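PDB 5AEG: sulfoquinovosidase from Escherichia coli, which hydrolyses sulfoquinovosyl diacylglycerides and simpler sulfoquinovosides to release sulfoquinovose, which feeds sulfoglycolysis as a source of carbon and sulfur. Local coordinates for residues G583-V586 / M587-L590; D597-T600 / Y601-K604; K238-L242 / L243-P247; Y629-E632 / D633-H637; S666-A669 / A670-S674. One frame throughout, in Å; residues are numbered along the deposited sequence.

Interaction 1 of 5, residues G583-V586 / M587-L590; sequences GLPV and MRPL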
loop_
_atom_site.group_PDB
_atom_site.type_symbol
_atom_site.label_atom_id
_atom_site.label_comp_id
_atom_site.label_asym_id
_atom_site.label_seq_id
_atom_site.Cartn_x
_atom_site.Cartn_y
_atom_site.Cartn_z
ATOM N N GLY A 583 9.737 -3.994 12.940
ATOM C CA GLY A 583 8.687 -4.332 11.939
ATOM C C GLY A 583 7.389 -4.816 12.511
ATOM O O GLY A 583 6.564 -5.399 11.807
ATOM N N LEU A 584 7.158 -4.588 13.789
ATOM C CA LEU A 584 5.927 -4.965 14.417
ATOM C C LEU A 584 4.904 -3.836 14.031
ATOM O O LEU A 584 5.066 -2.694 14.447
ATOM C CB LEU A 584 6.055 -4.950 15.918
ATOM C CG LEU A 584 4.861 -5.344 16.733
ATOM C CD1 LEU A 584 4.248 -6.667 16.442
ATOM C CD2 LEU A 584 5.178 -5.249 18.203
ATOM N N PRO A 585 3.989 -4.164 13.114
ATOM C CA PRO A 585 3.142 -3.029 12.567
ATOM C C PRO A 585 2.161 -2.387 13.565
ATOM O O PRO A 585 1.737 -2.989 14.552
ATOM C CB PRO A 585 2.409 -3.689 11.422
ATOM C CG PRO A 585 2.172 -5.117 11.940
ATOM C CD PRO A 585 3.531 -5.466 12.595
ATOM N N VAL A 586 1.769 -1.152 13.260
ATOM C CA VAL A 586 0.898 -0.388 14.168
ATOM C C VAL A 586 -0.518 -0.910 14.162
ATOM O O VAL A 586 -1.115 -1.073 15.211
ATOM C CB VAL A 586 0.948 1.130 13.862
ATOM C CG1 VAL A 586 0.073 1.892 14.840
ATOM C CG2 VAL A 586 2.388 1.605 13.973
ATOM N N MET A 587 -1.065 -1.249 12.978
ATOM C CA MET A 587 -2.333 -1.881 12.929
ATOM C C MET A 587 -2.064 -3.344 12.617
ATOM O O MET A 587 -1.432 -3.670 11.629
ATOM C CB MET A 587 -3.222 -1.236 11.823
ATOM C CG MET A 587 -3.580 0.164 12.133
ATOM S SD MET A 587 -4.201 1.152 10.694
ATOM C CE MET A 587 -5.727 0.353 10.333
ATOM N N ARG A 588 -2.548 -4.210 13.516
ATOM C CA ARG A 588 -2.160 -5.600 13.521
ATOM C C ARG A 588 -3.293 -6.577 13.307
ATOM O O ARG A 588 -4.401 -6.448 13.917
ATOM C CB ARG A 588 -1.520 -5.894 14.923
ATOM C CG ARG A 588 -0.337 -5.010 15.218
ATOM C CD ARG A 588 0.249 -5.198 16.627
ATOM N NE ARG A 588 1.168 -4.145 16.975
ATOM C CZ ARG A 588 1.790 -4.029 18.160
ATOM N NH1 ARG A 588 1.609 -4.934 19.129
ATOM N NH2 ARG A 588 2.577 -3.000 18.418
ATOM N N PRO A 589 -3.034 -7.671 12.560
ATOM C CA PRO A 589 -3.944 -8.775 12.451
ATOM C C PRO A 589 -4.088 -9.400 13.866
ATOM O O PRO A 589 -3.083 -9.423 14.569
ATOM C CB PRO A 589 -3.210 -9.739 11.500
ATOM C CG PRO A 589 -2.270 -8.860 10.733
ATOM C CD PRO A 589 -1.843 -7.834 11.704
ATOM N N LEU A 590 -5.283 -9.800 14.251
ATOM C CA LEU A 590 -5.495 -10.326 15.649
ATOM C C LEU A 590 -4.595 -11.584 15.935
ATOM O O LEU A 590 -4.162 -11.794 17.088
ATOM C CB LEU A 590 -6.892 -10.680 15.898
ATOM C CG LEU A 590 -7.781 -9.567 16.505
ATOM C CD1 LEU A 590 -7.992 -8.332 15.610
ATOM C CD2 LEU A 590 -9.109 -10.105 16.944
HETATM O O HOH W 1 3.627 -1.306 16.378
#
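The backbone oxygen of P585 takes the epsilon N-H of R588 in a short hydrogen bond, O to NE 2.7 Å. The oxygen lies close to the plane of the guanidinium, at its edge, and the donor arrives almost in line with the carbonyl bond (C=O...N 170°). On the same flat group, NH2 of R588 donates to a water at 2.9 Å, and that water in turn donates to the backbone O of L584 at 2.8 Å, so two successive carbonyls hold the arginine, one directly and one through water. L584 supplies the apolar part: its CG stands anti to the backbone N (chi1 -179°), and CD2 lies over one guanidinium face, 3.4 Å from R588 NH2. Arginine suits this place because its planar head offers N-H groups round the rim and a face that a leucine methyl can cover; H593 takes a further bond from NH1. P585, which has no N-H to satisfy, presses on L236 of helix 232-243 and A494 of helix 486-495. The segment leads from helix 569-582 into strand 587-588, where R588 pairs with L608 of strand 607-609 at the margin of the C-terminal sheet, while M587 packs on helix 486-495.

Interaction 2 of 5, residues D597-T600 / Y601-K604; sequences DAHT and YTLK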
loop_
_atom_site.group_PDB
_atom_site.type_symbol
_atom_site.label_atom_id
_atom_site.label_comp_id
_atom_site.label_asym_id
_atom_site.label_seq_id
_atom_site.Cartn_x
_atom_site.Cartn_y
_atom_site.Cartn_z
ATOM N N ASP A 597 -6.011 -18.862 18.327
ATOM C CA ASP A 597 -7.435 -18.698 18.056
ATOM C C ASP A 597 -7.693 -18.815 16.547
ATOM O O ASP A 597 -7.343 -17.875 15.762
ATOM C CB ASP A 597 -7.944 -17.371 18.633
ATOM C CG ASP A 597 -9.414 -17.174 18.496
ATOM O OD1 ASP A 597 -10.015 -17.699 17.535
ATOM O OD2 ASP A 597 -10.032 -16.413 19.307
ATOM N N ALA A 598 -8.296 -19.942 16.151
ATOM C CA ALA A 598 -8.534 -20.248 14.712
ATOM C C ALA A 598 -9.408 -19.208 13.978
ATOM O O ALA A 598 -9.175 -18.898 12.812
ATOM C CB ALA A 598 -9.148 -21.633 14.549
ATOM N N HIS A 599 -10.336 -18.577 14.705
ATOM C CA HIS A 599 -11.257 -17.662 14.121
ATOM C C HIS A 599 -10.544 -16.378 13.654
ATOM O O HIS A 599 -10.942 -15.761 12.648
ATOM C CB HIS A 599 -12.398 -17.348 15.082
ATOM C CG HIS A 599 -13.535 -16.652 14.392
ATOM N ND1 HIS A 599 -14.184 -17.191 13.291
ATOM C CD2 HIS A 599 -14.074 -15.423 14.569
ATOM C CE1 HIS A 599 -15.082 -16.332 12.843
ATOM N NE2 HIS A 599 -15.060 -15.262 13.622
ATOM N N THR A 600 -9.502 -16.022 14.322
ATOM C CA THR A 600 -8.835 -14.703 14.059
ATOM C C THR A 600 -8.170 -14.690 12.640
ATOM O O THR A 600 -7.942 -13.601 12.088
ATOM C CB THR A 600 -7.785 -14.334 15.059
ATOM O OG1 THR A 600 -6.672 -15.264 15.047
ATOM C CG2 THR A 600 -8.389 -14.186 16.505
ATOM N N TYR A 601 -7.995 -15.881 12.036
ATOM C CA TYR A 601 -7.264 -15.988 10.760
ATOM C C TYR A 601 -8.134 -15.601 9.618
ATOM O O TYR A 601 -7.639 -15.363 8.511
ATOM C CB TYR A 601 -6.634 -17.410 10.587
ATOM C CG TYR A 601 -5.510 -17.677 11.584
ATOM C CD1 TYR A 601 -5.762 -18.213 12.861
ATOM C CD2 TYR A 601 -4.197 -17.436 11.258
ATOM C CE1 TYR A 601 -4.734 -18.425 13.759
ATOM C CE2 TYR A 601 -3.157 -17.656 12.141
ATOM C CZ TYR A 601 -3.432 -18.164 13.415
ATOM O OH TYR A 601 -2.351 -18.358 14.243
ATOM N N THR A 602 -9.452 -15.578 9.810
ATOM C CA THR A 602 -10.346 -15.319 8.724
ATOM C C THR A 602 -11.001 -13.904 8.825
ATOM O O THR A 602 -11.851 -13.606 8.039
ATOM C CB THR A 602 -11.462 -16.389 8.650
ATOM O OG1 THR A 602 -12.180 -16.387 9.850
ATOM C CG2 THR A 602 -10.878 -17.806 8.390
ATOM N N LEU A 603 -10.635 -13.129 9.832
ATOM C CA LEU A 603 -11.159 -11.806 10.025
ATOM C C LEU A 603 -10.509 -10.885 8.943
ATOM O O LEU A 603 -9.287 -10.993 8.642
ATOM C CB LEU A 603 -10.846 -11.264 11.409
ATOM C CG LEU A 603 -11.464 -12.036 12.610
ATOM C CD1 LEU A 603 -10.918 -11.463 13.896
ATOM C CD2 LEU A 603 -12.962 -12.000 12.573
ATOM N N LYS A 604 -11.317 -9.978 8.457
ATOM C CA LYS A 604 -10.894 -8.956 7.415
ATOM C C LYS A 604 -11.085 -7.509 7.851
ATOM O O LYS A 604 -10.386 -6.614 7.341
ATOM C CB LYS A 604 -11.783 -9.166 6.126
ATOM C CG LYS A 604 -11.677 -10.537 5.589
ATOM C CD LYS A 604 -12.695 -10.843 4.455
ATOM C CE LYS A 604 -12.314 -10.019 3.280
ATOM N NZ LYS A 604 -12.943 -10.652 2.081
HETATM O O HOH W 2 -7.190 -11.338 10.616
#
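Y601 and T602 close a short 3-10 turn on A598 and H599, and an Asx turn opens it: OD1 of D597 accepts the backbone N-H of H599, 3.0 Å from OD1 to N. The turn belongs to the loop between strands 587-588 and 607-609 of the C-terminal domain. Among the hydrogen bonds, two carbonyls are each gripped twice by one threonine. H599 O receives T602 N at 3.2 Å and T602 OG1 at 3.1 Å, both from the same face of its carbonyl plane. D597 O likewise takes T600 N and, at 2.8 Å, T600 OG1. In each threonine OG1 sits between the backbone N and the carbonyl carbon (chi1 64° in T600, 59° in T602), which folds the hydroxyl back to the carbonyl three residues earlier; a hydroxyl on the beta carbon lets each residue supply a second donor to a carbonyl its own N-H already uses. Y601 N to A598 O is a weaker backbone bond. One water joins T600 O to L603 O, giving to both. The Y601 hydroxyl bonds to E595 O, and OD2 of D597 lies very close to the Y629 hydroxyl, probably hydrogen-bonded to it. Among the ring and methyl contacts, the Y601 ring runs back beside the D597 carbonyl and stacks on F591, while the Y629 ring meets the H599 imidazole edge-to-face. L603 lies roughly at a right angle to H599, and its CD1 reaches the backbone of T600. CD2 of L603 comes to the imidazole obliquely, 4.0 Å from NE2 of H599.

Interaction 3 of 5, residues K238-L242 / L243-P247; sequences KLTAL and LGRQP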
loop_
_atom_site.group_PDB
_atom_site.type_symbol
_atom_site.label_atom_id
_atom_site.label_comp_id
_atom_site.label_asym_id
_atom_site.label_seq_id
_atom_site.Cartn_x
_atom_site.Cartn_y
_atom_site.Cartn_z
ATOM N N LYS A 238 11.917 -10.703 10.793
ATOM C CA LYS A 238 12.800 -11.241 9.745
ATOM C C LYS A 238 12.485 -10.651 8.400
ATOM O O LYS A 238 13.360 -10.210 7.669
ATOM C CB LYS A 238 12.708 -12.772 9.716
ATOM C CG LYS A 238 13.444 -13.325 10.950
ATOM C CD LYS A 238 13.218 -14.808 11.092
ATOM C CE LYS A 238 13.819 -15.355 12.416
ATOM N NZ LYS A 238 13.869 -16.830 12.253
ATOM N N LEU A 239 11.186 -10.505 8.113
ATOM C CA LEU A 239 10.811 -10.007 6.788
ATOM C C LEU A 239 11.253 -8.590 6.571
ATOM O O LEU A 239 11.787 -8.210 5.455
ATOM C CB LEU A 239 9.285 -10.179 6.543
ATOM C CG LEU A 239 8.768 -9.667 5.184
ATOM C CD1 LEU A 239 9.373 -10.445 3.986
ATOM C CD2 LEU A 239 7.273 -9.873 5.150
ATOM N N THR A 240 11.074 -7.767 7.589
ATOM C CA THR A 240 11.536 -6.406 7.529
ATOM C C THR A 240 13.074 -6.229 7.629
ATOM O O THR A 240 13.588 -5.206 7.164
ATOM C CB THR A 240 10.837 -5.472 8.572
ATOM O OG1 THR A 240 11.055 -5.953 9.896
ATOM C CG2 THR A 240 9.292 -5.428 8.329
ATOM N N ALA A 241 13.787 -7.177 8.242
ATOM C CA ALA A 241 15.292 -7.170 8.115
ATOM C C ALA A 241 15.708 -7.358 6.679
ATOM O O ALA A 241 16.670 -6.780 6.261
ATOM C CB ALA A 241 15.926 -8.258 9.021
ATOM N N LEU A 242 14.888 -8.040 5.907
ATOM C CA LEU A 242 15.118 -8.257 4.485
ATOM C C LEU A 242 14.683 -7.067 3.638
ATOM O O LEU A 242 15.424 -6.573 2.811
ATOM C CB LEU A 242 14.385 -9.507 4.037
ATOM C CG LEU A 242 14.528 -9.812 2.536
ATOM C CD1 LEU A 242 15.967 -9.980 2.092
ATOM C CD2 LEU A 242 13.699 -11.022 2.150
ATOM N N LEU A 243 13.472 -6.589 3.843
ATOM C CA LEU A 243 12.905 -5.561 2.937
ATOM C C LEU A 243 13.160 -4.139 3.322
ATOM O O LEU A 243 13.127 -3.245 2.466
ATOM C CB LEU A 243 11.426 -5.758 2.814
ATOM C CG LEU A 243 10.845 -7.141 2.414
ATOM C CD1 LEU A 243 9.310 -7.136 2.542
ATOM C CD2 LEU A 243 11.276 -7.565 1.053
ATOM N N GLY A 244 13.252 -3.881 4.625
ATOM C CA GLY A 244 13.347 -2.508 5.119
ATOM C C GLY A 244 12.400 -2.273 6.290
ATOM O O GLY A 244 11.375 -2.974 6.381
ATOM N N ARG A 245 12.780 -1.318 7.158
ATOM C CA ARG A 245 11.942 -0.778 8.214
ATOM C C ARG A 245 11.757 0.708 8.027
ATOM O O ARG A 245 12.635 1.384 7.536
ATOM C CB ARG A 245 12.527 -1.036 9.573
ATOM C CG ARG A 245 12.512 -2.495 9.886
ATOM C CD ARG A 245 13.046 -2.929 11.246
ATOM N NE ARG A 245 13.115 -4.376 11.357
ATOM C CZ ARG A 245 14.168 -5.063 11.779
ATOM N NH1 ARG A 245 15.223 -4.434 12.263
ATOM N NH2 ARG A 245 14.140 -6.361 11.748
ATOM N N GLN A 246 10.581 1.215 8.407
ATOM C CA GLN A 246 10.256 2.607 8.208
ATOM C C GLN A 246 10.831 3.457 9.356
ATOM O O GLN A 246 10.997 2.989 10.440
ATOM C CB GLN A 246 8.717 2.797 8.258
ATOM C CG GLN A 246 7.956 2.103 7.099
ATOM C CD GLN A 246 7.424 0.748 7.468
ATOM O OE1 GLN A 246 6.538 0.624 8.332
ATOM N NE2 GLN A 246 8.008 -0.309 6.856
ATOM N N PRO A 247 11.018 4.712 9.123
ATOM C CA PRO A 247 11.372 5.603 10.230
ATOM C C PRO A 247 10.277 5.784 11.228
ATOM O O PRO A 247 9.067 5.579 10.925
ATOM C CB PRO A 247 11.663 6.947 9.521
ATOM C CG PRO A 247 11.847 6.622 8.085
ATOM C CD PRO A 247 10.966 5.406 7.845
#
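Helix 232-243 ends here, and its last turn is held by two backbone bonds, L243 N to L239 O at 2.8 Å and G244 N to T240 O at 2.9 Å. G244 leaves the helix with positive phi (134°), and its backbone angles would jam a beta carbon against the carbonyl of L243, so glycine is called for. Beyond this helix C-terminus the chain turns toward strand 257-260 of the TIM barrel, and R245 folds back over the turn it has just left. Its chain, extended from CG to NE (chi2 -179°), carries NE to OG1 of T240, to which it donates at 3.0 Å, with the hydroxyl oxygen at the guanidinium edge, 9° from the plane. The threonine hydroxyl also bonds L236 O, one turn earlier, while NH2 of R245 reaches E237 O. CA of A241 lies over one guanidinium face, and its CB is 3.8 Å from NH2 of R245. With an alanine here instead of R245, T240 OG1 and E237 O would probably both lose the N-H groups that reach them, and A241 its guanidinium cover. On another side of the helix L239 and L243 bring their CD1 methyls to 3.6 Å; both touch strand 193-197, L239 at Y194 and L243 at H196.

Interaction 4 of 5, residues Y629-E632 / D633-H637; sequences YLPE and DNWVH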
loop_
_atom_site.group_PDB
_atom_site.type_symbol
_atom_site.label_atom_id
_atom_site.label_comp_id
_atom_site.label_asym_id
_atom_site.label_seq_id
_atom_site.Cartn_x
_atom_site.Cartn_y
_atom_site.Cartn_z
ATOM N N TYR A 629 -15.832 -9.663 16.683
ATOM C CA TYR A 629 -15.279 -10.802 17.383
ATOM C C TYR A 629 -14.267 -10.370 18.397
ATOM O O TYR A 629 -13.309 -9.692 18.070
ATOM C CB TYR A 629 -14.668 -11.838 16.359
ATOM C CG TYR A 629 -14.094 -13.016 17.084
ATOM C CD1 TYR A 629 -14.958 -14.003 17.659
ATOM C CD2 TYR A 629 -12.741 -13.142 17.289
ATOM C CE1 TYR A 629 -14.418 -15.133 18.335
ATOM C CE2 TYR A 629 -12.208 -14.252 17.984
ATOM C CZ TYR A 629 -13.078 -15.216 18.542
ATOM O OH TYR A 629 -12.476 -16.296 19.239
ATOM N N LEU A 630 -14.395 -10.850 19.653
ATOM C CA LEU A 630 -13.333 -10.681 20.605
ATOM C C LEU A 630 -12.619 -12.009 20.891
ATOM O O LEU A 630 -13.303 -13.016 21.183
ATOM C CB LEU A 630 -13.910 -10.141 21.937
ATOM C CG LEU A 630 -14.612 -8.774 21.884
ATOM C CD1 LEU A 630 -15.242 -8.394 23.279
ATOM C CD2 LEU A 630 -13.652 -7.698 21.492
ATOM N N PRO A 631 -11.286 -12.033 20.742
ATOM C CA PRO A 631 -10.582 -13.232 21.140
ATOM C C PRO A 631 -10.584 -13.282 22.733
ATOM O O PRO A 631 -11.064 -12.319 23.424
ATOM C CB PRO A 631 -9.181 -13.026 20.637
ATOM C CG PRO A 631 -8.983 -11.506 20.791
ATOM C CD PRO A 631 -10.358 -10.909 20.577
ATOM N N GLU A 632 -10.157 -14.407 23.275
ATOM C CA GLU A 632 -10.241 -14.603 24.729
ATOM C C GLU A 632 -9.286 -13.712 25.486
ATOM O O GLU A 632 -8.060 -13.816 25.377
ATOM C CB GLU A 632 -10.003 -16.121 25.098
ATOM C CG GLU A 632 -10.538 -16.469 26.520
ATOM C CD GLU A 632 -12.033 -16.142 26.693
ATOM O OE1 GLU A 632 -12.954 -16.898 26.204
ATOM O OE2 GLU A 632 -12.326 -15.089 27.330
ATOM N N ASP A 633 -9.855 -12.749 26.203
ATOM C CA ASP A 633 -9.081 -11.796 26.948
ATOM C C ASP A 633 -10.109 -11.073 27.773
ATOM O O ASP A 633 -11.293 -11.249 27.623
ATOM C CB ASP A 633 -8.235 -10.806 26.077
ATOM C CG ASP A 633 -6.918 -10.465 26.674
ATOM O OD1 ASP A 633 -6.880 -10.301 27.903
ATOM O OD2 ASP A 633 -5.876 -10.267 25.975
ATOM N N ASN A 634 -9.609 -10.265 28.666
ATOM C CA ASN A 634 -10.496 -9.358 29.435
ATOM C C ASN A 634 -10.553 -7.974 28.751
ATOM O O ASN A 634 -9.624 -7.212 28.871
ATOM C CB ASN A 634 -10.046 -9.311 30.873
ATOM C CG ASN A 634 -10.393 -10.682 31.586
ATOM O OD1 ASN A 634 -11.554 -11.257 31.491
ATOM N ND2 ASN A 634 -9.398 -11.255 32.132
ATOM N N TRP A 635 -11.661 -7.747 28.089
ATOM C CA TRP A 635 -11.877 -6.572 27.220
ATOM C C TRP A 635 -12.737 -5.580 27.948
ATOM O O TRP A 635 -13.614 -5.959 28.721
ATOM C CB TRP A 635 -12.521 -7.013 25.909
ATOM C CG TRP A 635 -11.598 -7.790 25.056
ATOM C CD1 TRP A 635 -11.658 -9.129 24.847
ATOM C CD2 TRP A 635 -10.413 -7.329 24.366
ATOM N NE1 TRP A 635 -10.682 -9.500 24.020
ATOM C CE2 TRP A 635 -9.851 -8.435 23.767
ATOM C CE3 TRP A 635 -9.796 -6.090 24.197
ATOM C CZ2 TRP A 635 -8.731 -8.359 22.998
ATOM C CZ3 TRP A 635 -8.708 -6.010 23.406
ATOM C CH2 TRP A 635 -8.173 -7.134 22.830
ATOM N N VAL A 636 -12.446 -4.297 27.744
ATOM C CA VAL A 636 -13.262 -3.211 28.256
ATOM C C VAL A 636 -13.685 -2.301 27.111
ATOM O O VAL A 636 -12.797 -1.835 26.367
ATOM C CB VAL A 636 -12.421 -2.364 29.247
ATOM C CG1 VAL A 636 -13.305 -1.298 29.846
ATOM C CG2 VAL A 636 -11.875 -3.258 30.319
ATOM N N HIS A 637 -14.978 -2.156 26.908
ATOM C CA HIS A 637 -15.512 -1.239 25.910
ATOM C C HIS A 637 -15.097 0.205 26.244
ATOM O O HIS A 637 -15.349 0.701 27.376
ATOM C CB HIS A 637 -16.994 -1.429 25.818
ATOM C CG HIS A 637 -17.690 -0.589 24.794
ATOM N ND1 HIS A 637 -18.560 0.431 25.128
ATOM C CD2 HIS A 637 -17.622 -0.591 23.445
ATOM C CE1 HIS A 637 -19.004 1.007 24.031
ATOM N NE2 HIS A 637 -18.492 0.381 22.992
HETATM O O HOH W 3 -11.280 -13.912 29.398
#
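The indole of W635 folds back across the turn joining strand 625-630 to strand 635-637 in the C-terminal beta domain, and meets L630 and P631, which lead into it. CG of W635 is anti to the carbonyl carbon, beside the backbone N (chi1 -70°), which swings the ring over these two residues. The polar contact is a hydrogen bond from NE1 of W635 to the backbone O of P631, 2.9 Å long. The oxygen lies nearly in the indole plane, whereas the nitrogen is tilted 33° from the carbonyl plane. Tryptophan suits the place by joining one N-H to a broad apolar surface. Two apolar contacts use that surface: CD2 of L630 sits over the five-membered ring in a CH-pi contact, 4.1 Å from its centroid and 10° off the normal, and the P631 ring crosses the indole at about a right angle, its CG 3.9 Å from CZ2 of W635. CB of D633 lies over the opposite face, toward its rim. A valine in place of W635 would probably leave P631 O without its donor and open a gap between L630 and D633. Further polar bonds hold the turn: the carboxylate of D633 meets R663 in a salt bridge and the hydroxyl of Y594, and E632 bonds G646 N. Within the turn, OD1 of D633 accepts N634 N at 2.8 Å, on the anti lone pair.

Interaction 5 of 5, residues S666-A669 / A670-S674; sequences SEWA and ALFAS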
loop_
_atom_site.group_PDB
_atom_site.type_symbol
_atom_site.label_atom_id
_atom_site.label_comp_id
_atom_site.label_asym_id
_atom_site.label_seq_id
_atom_site.Cartn_x
_atom_site.Cartn_y
_atom_site.Cartn_z
ATOM N N SER A 666 -3.847 -3.967 30.301
ATOM C CA SER A 666 -2.822 -3.158 29.698
ATOM C C SER A 666 -2.201 -2.235 30.722
ATOM O O SER A 666 -2.905 -1.621 31.556
ATOM C CB SER A 666 -3.470 -2.255 28.590
ATOM O OG SER A 666 -2.499 -1.390 28.107
ATOM N N GLU A 667 -0.927 -2.003 30.580
ATOM C CA GLU A 667 -0.267 -0.997 31.396
ATOM C C GLU A 667 -0.712 0.385 31.065
ATOM O O GLU A 667 -0.506 1.279 31.833
ATOM C CB GLU A 667 1.258 -1.128 31.345
ATOM C CG GLU A 667 1.953 -0.755 30.044
ATOM C CD GLU A 667 1.999 -1.900 28.985
ATOM O OE1 GLU A 667 1.150 -2.850 28.982
ATOM O OE2 GLU A 667 2.902 -1.806 28.130
ATOM N N TRP A 668 -1.377 0.576 29.917
ATOM C CA TRP A 668 -1.997 1.850 29.509
ATOM C C TRP A 668 -3.489 2.012 29.881
ATOM O O TRP A 668 -4.171 2.965 29.404
ATOM C CB TRP A 668 -1.912 1.929 27.938
ATOM C CG TRP A 668 -0.486 1.985 27.421
ATOM C CD1 TRP A 668 0.269 0.932 26.882
ATOM C CD2 TRP A 668 0.301 3.127 27.302
ATOM N NE1 TRP A 668 1.486 1.384 26.482
ATOM C CE2 TRP A 668 1.527 2.735 26.738
ATOM C CE3 TRP A 668 0.112 4.470 27.639
ATOM C CZ2 TRP A 668 2.493 3.622 26.475
ATOM C CZ3 TRP A 668 1.131 5.349 27.387
ATOM C CH2 TRP A 668 2.277 4.926 26.800
ATOM N N ALA A 669 -4.017 1.114 30.722
ATOM C CA ALA A 669 -5.438 1.118 31.027
ATOM C C ALA A 669 -5.941 2.425 31.603
ATOM O O ALA A 669 -7.058 2.813 31.297
ATOM C CB ALA A 669 -5.854 -0.007 31.961
ATOM N N ALA A 670 -5.157 3.100 32.427
ATOM C CA ALA A 670 -5.621 4.373 32.952
ATOM C C ALA A 670 -5.783 5.414 31.802
ATOM O O ALA A 670 -6.750 6.143 31.783
ATOM C CB ALA A 670 -4.704 4.913 33.999
ATOM N N LEU A 671 -4.858 5.455 30.843
ATOM C CA LEU A 671 -5.006 6.380 29.657
ATOM C C LEU A 671 -6.321 6.009 28.931
ATOM O O LEU A 671 -7.107 6.849 28.648
ATOM C CB LEU A 671 -3.828 6.264 28.703
ATOM C CG LEU A 671 -3.850 7.245 27.509
ATOM C CD1 LEU A 671 -3.775 8.678 27.986
ATOM C CD2 LEU A 671 -2.680 6.925 26.672
ATOM N N PHE A 672 -6.568 4.734 28.698
ATOM C CA PHE A 672 -7.744 4.322 27.937
ATOM C C PHE A 672 -9.036 4.558 28.691
ATOM O O PHE A 672 -10.030 4.909 28.092
ATOM C CB PHE A 672 -7.665 2.863 27.490
ATOM C CG PHE A 672 -6.413 2.509 26.705
ATOM C CD1 PHE A 672 -5.781 3.430 25.914
ATOM C CD2 PHE A 672 -5.856 1.232 26.815
ATOM C CE1 PHE A 672 -4.654 3.102 25.194
ATOM C CE2 PHE A 672 -4.723 0.883 26.079
ATOM C CZ PHE A 672 -4.142 1.808 25.254
ATOM N N ALA A 673 -9.019 4.418 30.013
ATOM C CA ALA A 673 -10.204 4.707 30.767
ATOM C C ALA A 673 -10.622 6.235 30.702
ATOM O O ALA A 673 -11.768 6.594 30.870
ATOM C CB ALA A 673 -9.987 4.286 32.233
ATOM N N SER A 674 -9.691 7.074 30.460
ATOM C CA SER A 674 -9.916 8.508 30.356
ATOM C C SER A 674 -10.635 8.938 29.051
ATOM O O SER A 674 -11.207 10.007 28.991
ATOM C CB SER A 674 -8.592 9.231 30.483
ATOM O OG SER A 674 -7.828 9.351 29.281
HETATM O O HOH W 4 -2.448 2.144 33.419
#
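The ring of F672 lies against the first turn of helix 669-673, with the W668 backbone O over one face, 3.5 Å above its plane and toward the rim. CB of W668 lies over a face of the ring, 3.5 Å from CZ of F672. Phenylalanine suits this place by offering a flat apolar surface to the start of the helix. The five-membered ring of W668 and the F672 ring stand obliquely, planes at 31°, with their centroids 6.0 Å apart. At the edge of the indole, in its plane, is OG of S666, while CD2 of L671 approaches from an oblique direction, 3.8 Å from CE3. W668 and L671 lie side by side and point the same way; with chi1 at -176°, L671 turns CG away from its backbone N, which sends CD2 along the tryptophan. Y571 meets both W668 and F672 edge-to-face, and W668 NE1 bonds to E574, so the indole is also held to helix 569-582. S666 OG has two roles: it accepts W668 N at 2.9 Å and bonds to D612, a use for a short hydroxyl side chain. In the backbone, F672 N reaches W668 O at 3.1 Å, and A673 N reaches A669 O at 2.8 Å. The small A669 and A673 pack on Y662 of strand 660-663. A water links E667 O to A670 N. The whole is a helix N-terminus: an ST turn at S666 within a type I beta turn from S666 to A669 brings W668 to the N-cap position.

Interaction 3 comes first along the chain, at the end of helix 232-243 ahead of strand 257-260. Interactions 1, 2, 4 and 5 then follow in that order; each closes a local turn before the next opens, so none nests or crosses. Interaction 1 lies against interaction 3 where G583 packs on T240, bringing the exit of helix 569-582 beside the end of helix 232-243. L590 then touches L603 and T600 of interaction 2 and P631 of interaction 4, and interactions 2 and 4 also touch through their side chains. Interaction 5, further on, touches none of the others; its centre is about 15 Å from that of interaction 4. Strands 587-588 and 635-637 share one C-terminal sheet.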